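Local coordinates for protein ADP compounds hydrolase NudE (Escherichia coli, PDB 1VHZ) that hydrolyses ADP-ribose, NADH and the dinucleotides Ap2A and Ap3A as a magnesium-dependent homodimeric enzyme of the Nudix family, at residues G82-D85 and P86-V90; L154-M157 and M158-L161; A174-L177 and V178-W181. All blocks are in the same frame, centred on the assembly; numbering follows the deposited sequence.

Interaction 1 of 3, residues G82-D85 and P86-V90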
loop_
_atom_site.group_PDB
_atom_site.type_symbol
_atom_site.label_atom_id
_atom_site.label_comp_id
_atom_site.label_asym_id
_atom_site.label_seq_id
_atom_site.Cartn_x
_atom_site.Cartn_y
_atom_site.Cartn_z
ATOM N N GLY A 82 -11.966 4.375 -5.894
ATOM C CA GLY A 82 -12.054 5.180 -7.111
ATOM C C GLY A 82 -11.238 6.463 -6.938
ATOM O O GLY A 82 -10.582 6.695 -5.928
ATOM N N LEU A 83 -11.302 7.322 -7.941
ATOM C CA LEU A 83 -10.606 8.580 -7.927
ATOM C C LEU A 83 -11.527 9.738 -7.556
ATOM O O LEU A 83 -12.723 9.719 -7.809
ATOM C CB LEU A 83 -10.007 8.849 -9.323
ATOM C CG LEU A 83 -8.962 7.832 -9.777
ATOM C CD1 LEU A 83 -8.502 8.148 -11.204
ATOM C CD2 LEU A 83 -7.780 7.833 -8.822
ATOM N N ILE A 84 -10.930 10.736 -6.912
ATOM C CA ILE A 84 -11.687 11.951 -6.567
ATOM C C ILE A 84 -11.634 12.862 -7.794
ATOM O O ILE A 84 -10.515 13.170 -8.226
ATOM C CB ILE A 84 -11.024 12.659 -5.368
ATOM C CG1 ILE A 84 -11.092 11.723 -4.149
ATOM C CG2 ILE A 84 -11.681 14.013 -5.140
ATOM C CD1 ILE A 84 -10.598 12.321 -2.847
ATOM N N ASP A 85 -12.750 13.247 -8.377
ATOM C CA ASP A 85 -12.677 14.128 -9.559
ATOM C C ASP A 85 -12.344 15.544 -9.097
ATOM O O ASP A 85 -12.739 15.942 -8.002
ATOM C CB ASP A 85 -13.977 14.083 -10.354
ATOM C CG ASP A 85 -14.313 12.711 -10.913
ATOM O OD1 ASP A 85 -13.397 11.927 -11.227
ATOM O OD2 ASP A 85 -15.507 12.375 -11.069
ATOM N N PRO A 86 -11.592 16.292 -9.891
ATOM C CA PRO A 86 -11.233 17.663 -9.559
ATOM C C PRO A 86 -12.461 18.471 -9.167
ATOM O O PRO A 86 -13.505 18.414 -9.819
ATOM C CB PRO A 86 -10.582 18.213 -10.812
ATOM C CG PRO A 86 -10.260 17.057 -11.679
ATOM C CD PRO A 86 -11.092 15.883 -11.225
ATOM N N GLY A 87 -12.394 19.181 -8.048
ATOM C CA GLY A 87 -13.529 19.969 -7.580
ATOM C C GLY A 87 -14.363 19.246 -6.535
ATOM O O GLY A 87 -15.134 19.869 -5.805
ATOM N N GLU A 88 -14.250 17.924 -6.426
ATOM C CA GLU A 88 -15.017 17.135 -5.485
ATOM C C GLU A 88 -14.342 17.012 -4.128
ATOM O O GLU A 88 -13.122 16.893 -4.068
ATOM C CB GLU A 88 -15.132 15.678 -6.000
ATOM C CG GLU A 88 -16.282 15.290 -6.856
ATOM C CD GLU A 88 -16.428 13.831 -7.223
ATOM O OE1 GLU A 88 -15.460 13.031 -7.286
ATOM O OE2 GLU A 88 -17.584 13.430 -7.527
ATOM N N SER A 89 -15.126 17.030 -3.054
ATOM C CA SER A 89 -14.543 16.795 -1.730
ATOM C C SER A 89 -14.468 15.261 -1.547
ATOM O O SER A 89 -15.042 14.527 -2.361
ATOM C CB SER A 89 -15.463 17.338 -0.636
ATOM O OG SER A 89 -16.625 16.533 -0.533
ATOM N N VAL A 90 -13.861 14.763 -0.481
ATOM C CA VAL A 90 -13.812 13.330 -0.273
ATOM C C VAL A 90 -15.206 12.734 -0.056
ATOM O O VAL A 90 -15.418 11.586 -0.436
ATOM C CB VAL A 90 -12.963 12.880 0.941
ATOM C CG1 VAL A 90 -11.498 12.912 0.576
ATOM C CG2 VAL A 90 -13.273 13.761 2.153
HETATM O O HOH W 1 -17.639 14.041 -10.468
#

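Interaction 2 of 3, residues L154-M157 and M158-L161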
loop_
_atom_site.group_PDB
_atom_site.type_symbol
_atom_site.label_atom_id
_atom_site.label_comp_id
_atom_site.label_asym_id
_atom_site.label_seq_id
_atom_site.Cartn_x
_atom_site.Cartn_y
_atom_site.Cartn_z
ATOM N N LEU A 154 -19.514 -7.640 10.860
ATOM C CA LEU A 154 -18.547 -6.863 11.620
ATOM C C LEU A 154 -17.916 -7.700 12.723
ATOM O O LEU A 154 -16.717 -7.608 12.995
ATOM C CB LEU A 154 -19.244 -5.668 12.315
ATOM C CG LEU A 154 -19.663 -4.503 11.422
ATOM C CD1 LEU A 154 -20.226 -3.361 12.275
ATOM C CD2 LEU A 154 -18.498 -4.013 10.586
ATOM N N ALA A 155 -18.750 -8.516 13.363
ATOM C CA ALA A 155 -18.340 -9.390 14.446
ATOM C C ALA A 155 -17.244 -10.355 14.025
ATOM O O ALA A 155 -16.497 -10.829 14.887
ATOM C CB ALA A 155 -19.555 -10.145 15.016
ATOM N N HIS A 156 -17.078 -10.634 12.741
ATOM C CA HIS A 156 -16.030 -11.510 12.239
ATOM C C HIS A 156 -15.180 -10.812 11.187
ATOM O O HIS A 156 -14.503 -11.452 10.369
ATOM C CB HIS A 156 -16.651 -12.797 11.633
ATOM C CG HIS A 156 -17.366 -13.562 12.719
ATOM N ND1 HIS A 156 -16.665 -14.239 13.696
ATOM C CD2 HIS A 156 -18.680 -13.672 13.025
ATOM C CE1 HIS A 156 -17.528 -14.771 14.543
ATOM N NE2 HIS A 156 -18.755 -14.451 14.159
ATOM N N MET A 157 -15.124 -9.492 11.242
ATOM C CA MET A 157 -14.374 -8.650 10.333
ATOM C C MET A 157 -12.921 -9.130 10.118
ATOM O O MET A 157 -12.404 -9.017 9.023
ATOM C CB MET A 157 -14.138 -7.263 10.916
ATOM C CG MET A 157 -15.090 -6.156 10.959
ATOM S SD MET A 157 -14.449 -4.881 12.097
ATOM C CE MET A 157 -13.692 -3.800 10.870
ATOM N N MET A 158 -12.226 -9.390 11.232
ATOM C CA MET A 158 -10.850 -9.833 11.198
ATOM C C MET A 158 -10.667 -11.129 10.452
ATOM O O MET A 158 -9.537 -11.374 9.991
ATOM C CB MET A 158 -10.216 -9.856 12.603
ATOM C CG MET A 158 -10.258 -8.490 13.306
ATOM S SD MET A 158 -10.122 -7.051 12.204
ATOM C CE MET A 158 -8.387 -7.061 11.830
ATOM N N ASP A 159 -11.697 -11.953 10.206
ATOM C CA ASP A 159 -11.487 -13.176 9.421
ATOM C C ASP A 159 -11.065 -12.834 7.990
ATOM O O ASP A 159 -10.522 -13.704 7.279
ATOM C CB ASP A 159 -12.726 -14.051 9.358
ATOM C CG ASP A 159 -13.291 -14.516 10.672
ATOM O OD1 ASP A 159 -12.600 -14.410 11.703
ATOM O OD2 ASP A 159 -14.454 -14.983 10.691
ATOM N N LEU A 160 -11.296 -11.610 7.503
ATOM C CA LEU A 160 -10.907 -11.243 6.143
ATOM C C LEU A 160 -9.412 -11.412 5.888
ATOM O O LEU A 160 -8.973 -11.622 4.751
ATOM C CB LEU A 160 -11.325 -9.803 5.819
ATOM C CG LEU A 160 -12.812 -9.606 5.447
ATOM C CD1 LEU A 160 -13.206 -8.153 5.605
ATOM C CD2 LEU A 160 -13.080 -10.107 4.028
ATOM N N LEU A 161 -8.593 -11.376 6.929
ATOM C CA LEU A 161 -7.158 -11.558 6.893
ATOM C C LEU A 161 -6.742 -12.984 6.562
ATOM O O LEU A 161 -5.535 -13.256 6.442
ATOM C CB LEU A 161 -6.574 -11.184 8.274
ATOM C CG LEU A 161 -6.069 -9.770 8.500
ATOM C CD1 LEU A 161 -6.531 -8.770 7.467
ATOM C CD2 LEU A 161 -6.375 -9.287 9.918
HETATM O O HOH W 2 -13.412 -9.953 13.787
HETATM O O HOH W 3 -14.000 -14.288 13.973
#

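Interaction 3 of 3, residues A174-L177 and V178-W181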
loop_
_atom_site.group_PDB
_atom_site.type_symbol
_atom_site.label_atom_id
_atom_site.label_comp_id
_atom_site.label_asym_id
_atom_site.label_seq_id
_atom_site.Cartn_x
_atom_site.Cartn_y
_atom_site.Cartn_z
ATOM N N ALA A 174 -7.270 -0.198 5.944
ATOM C CA ALA A 174 -8.637 0.245 6.117
ATOM C C ALA A 174 -9.382 -0.600 7.150
ATOM O O ALA A 174 -10.098 -0.066 7.994
ATOM C CB ALA A 174 -9.406 0.213 4.791
ATOM N N LEU A 175 -9.266 -1.917 7.030
ATOM C CA LEU A 175 -9.929 -2.844 7.927
ATOM C C LEU A 175 -9.612 -2.537 9.389
ATOM O O LEU A 175 -10.510 -2.362 10.196
ATOM C CB LEU A 175 -9.471 -4.275 7.591
ATOM C CG LEU A 175 -10.149 -5.364 8.409
ATOM C CD1 LEU A 175 -11.617 -5.494 8.013
ATOM C CD2 LEU A 175 -9.403 -6.684 8.290
ATOM N N PHE A 176 -8.331 -2.421 9.720
ATOM C CA PHE A 176 -7.882 -2.110 11.070
ATOM C C PHE A 176 -8.277 -0.692 11.491
ATOM O O PHE A 176 -8.585 -0.482 12.664
ATOM C CB PHE A 176 -6.351 -2.262 11.160
ATOM C CG PHE A 176 -5.835 -3.658 11.372
ATOM C CD1 PHE A 176 -5.159 -4.325 10.373
ATOM C CD2 PHE A 176 -6.007 -4.301 12.598
ATOM C CE1 PHE A 176 -4.636 -5.597 10.575
ATOM C CE2 PHE A 176 -5.507 -5.579 12.799
ATOM C CZ PHE A 176 -4.817 -6.234 11.789
ATOM N N LEU A 177 -8.269 0.288 10.595
ATOM C CA LEU A 177 -8.649 1.654 10.960
ATOM C C LEU A 177 -10.137 1.750 11.281
ATOM O O LEU A 177 -10.534 2.417 12.235
ATOM C CB LEU A 177 -8.255 2.658 9.870
ATOM C CG LEU A 177 -6.734 2.904 9.759
ATOM C CD1 LEU A 177 -6.388 3.487 8.400
ATOM C CD2 LEU A 177 -6.222 3.781 10.893
ATOM N N VAL A 178 -10.976 1.043 10.527
ATOM C CA VAL A 178 -12.417 1.048 10.778
ATOM C C VAL A 178 -12.745 0.352 12.087
ATOM O O VAL A 178 -13.580 0.771 12.895
ATOM C CB VAL A 178 -13.141 0.399 9.586
ATOM C CG1 VAL A 178 -14.612 0.168 9.930
ATOM C CG2 VAL A 178 -13.010 1.300 8.351
ATOM N N ARG A 179 -12.059 -0.761 12.344
ATOM C CA ARG A 179 -12.260 -1.491 13.603
ATOM C C ARG A 179 -11.888 -0.600 14.788
ATOM O O ARG A 179 -12.595 -0.618 15.794
ATOM C CB ARG A 179 -11.388 -2.733 13.597
ATOM C CG ARG A 179 -11.582 -3.642 14.846
ATOM C CD ARG A 179 -10.242 -4.304 15.011
ATOM N NE ARG A 179 -10.116 -5.573 15.656
ATOM C CZ ARG A 179 -8.884 -5.968 16.055
ATOM N NH1 ARG A 179 -8.725 -7.131 16.650
ATOM N NH2 ARG A 179 -7.846 -5.158 15.834
ATOM N N GLU A 180 -10.785 0.157 14.687
ATOM C CA GLU A 180 -10.405 1.054 15.773
ATOM C C GLU A 180 -11.523 2.093 15.986
ATOM O O GLU A 180 -11.942 2.340 17.103
ATOM C CB GLU A 180 -9.143 1.848 15.490
ATOM C CG GLU A 180 -7.824 1.401 15.955
ATOM C CD GLU A 180 -7.729 0.493 17.147
ATOM O OE1 GLU A 180 -7.604 0.985 18.281
ATOM O OE2 GLU A 180 -7.763 -0.745 16.949
ATOM N N TRP A 181 -11.968 2.668 14.864
ATOM C CA TRP A 181 -13.038 3.666 14.927
ATOM C C TRP A 181 -14.309 3.078 15.529
ATOM O O TRP A 181 -14.993 3.717 16.333
ATOM C CB TRP A 181 -13.270 4.207 13.526
ATOM C CG TRP A 181 -14.374 5.206 13.384
ATOM C CD1 TRP A 181 -14.342 6.536 13.705
ATOM C CD2 TRP A 181 -15.671 4.944 12.834
ATOM N NE1 TRP A 181 -15.552 7.116 13.375
ATOM C CE2 TRP A 181 -16.380 6.166 12.838
ATOM C CE3 TRP A 181 -16.290 3.792 12.332
ATOM C CZ2 TRP A 181 -17.694 6.264 12.394
ATOM C CZ3 TRP A 181 -17.599 3.897 11.879
ATOM C CH2 TRP A 181 -18.286 5.122 11.915
HETATM O O HOH W 4 -7.816 -2.155 14.788
#

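Interaction 1 of 3, residues G82-D85 and P86-V90
Glu-88 reaches back across a tight turn to Ile-84 and Asp-85, and its side chain meets something different at each level. At the root, CB lies 3.1 Å from Asp-85 O and 3.9 Å from Ile-84 CG2, the methyl branch set anti to its own backbone N. CG stays near the same Asp-85 oxygen, at 3.8 Å, and the chain runs extended beyond it, carrying the carboxylate back beside Asp-85. There Glu-88 OE1 accepts a hydrogen bond from Asp-85 N at 2.9 Å, fairly straight (160°) but on the anti side of the carboxylate and 31° out of its plane. The other oxygen, OE2, forms a salt bridge with Arg-96 NE and takes a weak bond from water 1, which also donates to Asp-85 OD2. This is the opening of the Nudix box, where strand 80-83 passes through a loop into helix 90-102. A type II beta turn from Asp-85 to Glu-88, closed by the bond from Glu-88 N to Asp-85 O (2.9 Å), makes the reversal; Pro-86 suits its second position, and Gly-87, with positive phi, its third. The carboxylates lie side by side, planes 12° apart, with Asp-85 OD2 3.8 Å from Glu-88 OE1; such close like charges would probably repel, but Arg-49, bridged to Asp-85 OD1, and Arg-96 probably offset this. With an alanine here in place of Glu-88, the Asp-85 N-H would probably lose this acceptor and Arg-96 its salt bridge, keeping a weak, long pairing with Asp-85 OD2. Beyond the turn, Ile-84 CD1 meets Val-90 CG1 at 3.6 Å.

Interaction 2 of 3, residues L154-M157 and M158-L161
Asp-159 folds back on His-156 one turn earlier, and its carboxylate oxygen OD2 comes to 3.2 Å from His-156 CB. The setting is a 3-10 turn segment in the connection between strand 149-153 and helix 169-184 of the Nudix domain, where residues three apart are brought together by i to i+3 bonds. Two of these link the segments: Asp-159 N donates to His-156 O at 2.9 Å, and Leu-160 N to Met-157 O at 3.2 Å. In both, the donor stands well above the carbonyl plane, off the lone pairs, in keeping with the tight 3-10 winding. Asp-159 and His-156 lie side by side and point the same way, ring and carboxylate planes 34° apart. Both CG atoms sit anti to their own carbonyl carbons (chi1 -58° and -63°), which sets the two polar groups along one exposed flank. An acid and an imidazole suit this flank, since water can join them there.

Around this first shell, Trp-152 NE1 gives His-156 O a second donor, while Trp-152 also packs against the side chains of Asp-159 and Leu-160. The apolar residues turn to the protein: Leu-160 meets Phe-166, and Met-157 touches Leu-62 and Arg-179. Between the neighbouring methionines, Met-158 SD approaches Met-157 CB at 4.2 Å; the Met-158 chain bends at chi2 and chi3 and packs on Phe-176 and Arg-179 of helix 169-184. Met-158 N is met by water 2 at 2.9 Å. Water 3, lying in the plane of the imidazole at its edge, is 2.7 Å from His-156 ND1 and donates to Asp-159 OD1.

Interaction 3 of 3, residues A174-L177 and V178-W181
Phe-176 lies alongside Arg-179, whose NH2 comes to the edge of the ring near its plane, 3.8 Å from CD2 and 3.9 Å from CE2. The ring and guanidinium planes are 70° apart, and the approach is to the rim of the ring, so it lacks the over-the-face geometry of a cation-pi contact. Arg-179 gets there with CG anti to the backbone N (chi1 -176°) and a chain extended as far as NE, so that the two side chains run side by side and point the same way. Water 4 lies at the edge of both flat groups, in their planes: it donates to Phe-176 O at 2.8 Å and to Glu-180 OE2 at 2.6 Å, and accepts from Arg-179 NH2.

The residues belong to helix 169-184, which lies against the sheet of the Nudix fold and also meets the second subunit of the homodimer. Four i to i+4 bonds hold this stretch, among them Val-178 N to Ala-174 O at 2.9 Å and Trp-181 N to Leu-177 O at 3.0 Å. Its faces differ in chemistry. Ala-174 and Val-178 pack on strand 51-58, where small or branched apolar groups allow close approach, and Leu-177 and Trp-181 spread over strands 104-116 and 125-136. On the dimer side, Phe-176 meets Phe-176 of the second subunit with rings nearly parallel. The salt bridges there run between subunits: Arg-179 pairs with Glu-180 of the second subunit, and Glu-180 with Arg-179 of the second subunit. Within the chain, Val-178 CG2 sits 3.2 Å from Ala-174 O, placed beside its own backbone N by the first torsion.

Interactions 2 and 3 touch, their centres 11 Å apart: Met-158 CE packs on Phe-176 CE2 at 3.4 Å, and Leu-161 CD1 on Leu-175 CD2 at 3.6 Å, so the 3-10 segment lies against helix 169-184. Interaction 1 stands apart, with its centre about 29 Å from that of interaction 2 and on the opposite side of the chain's centre. It is a surface turn ruled by carboxylates and arginines, in the motif that also holds Glu-97 and Glu-101, probable metal ligands. Interaction 3 is mostly buried, with apolar faces against the sheet and charged pairs kept for the dimer interface. Interaction 2 is partly buried: His-156 and Asp-159 face outward, Met-157 and Leu-160 inward.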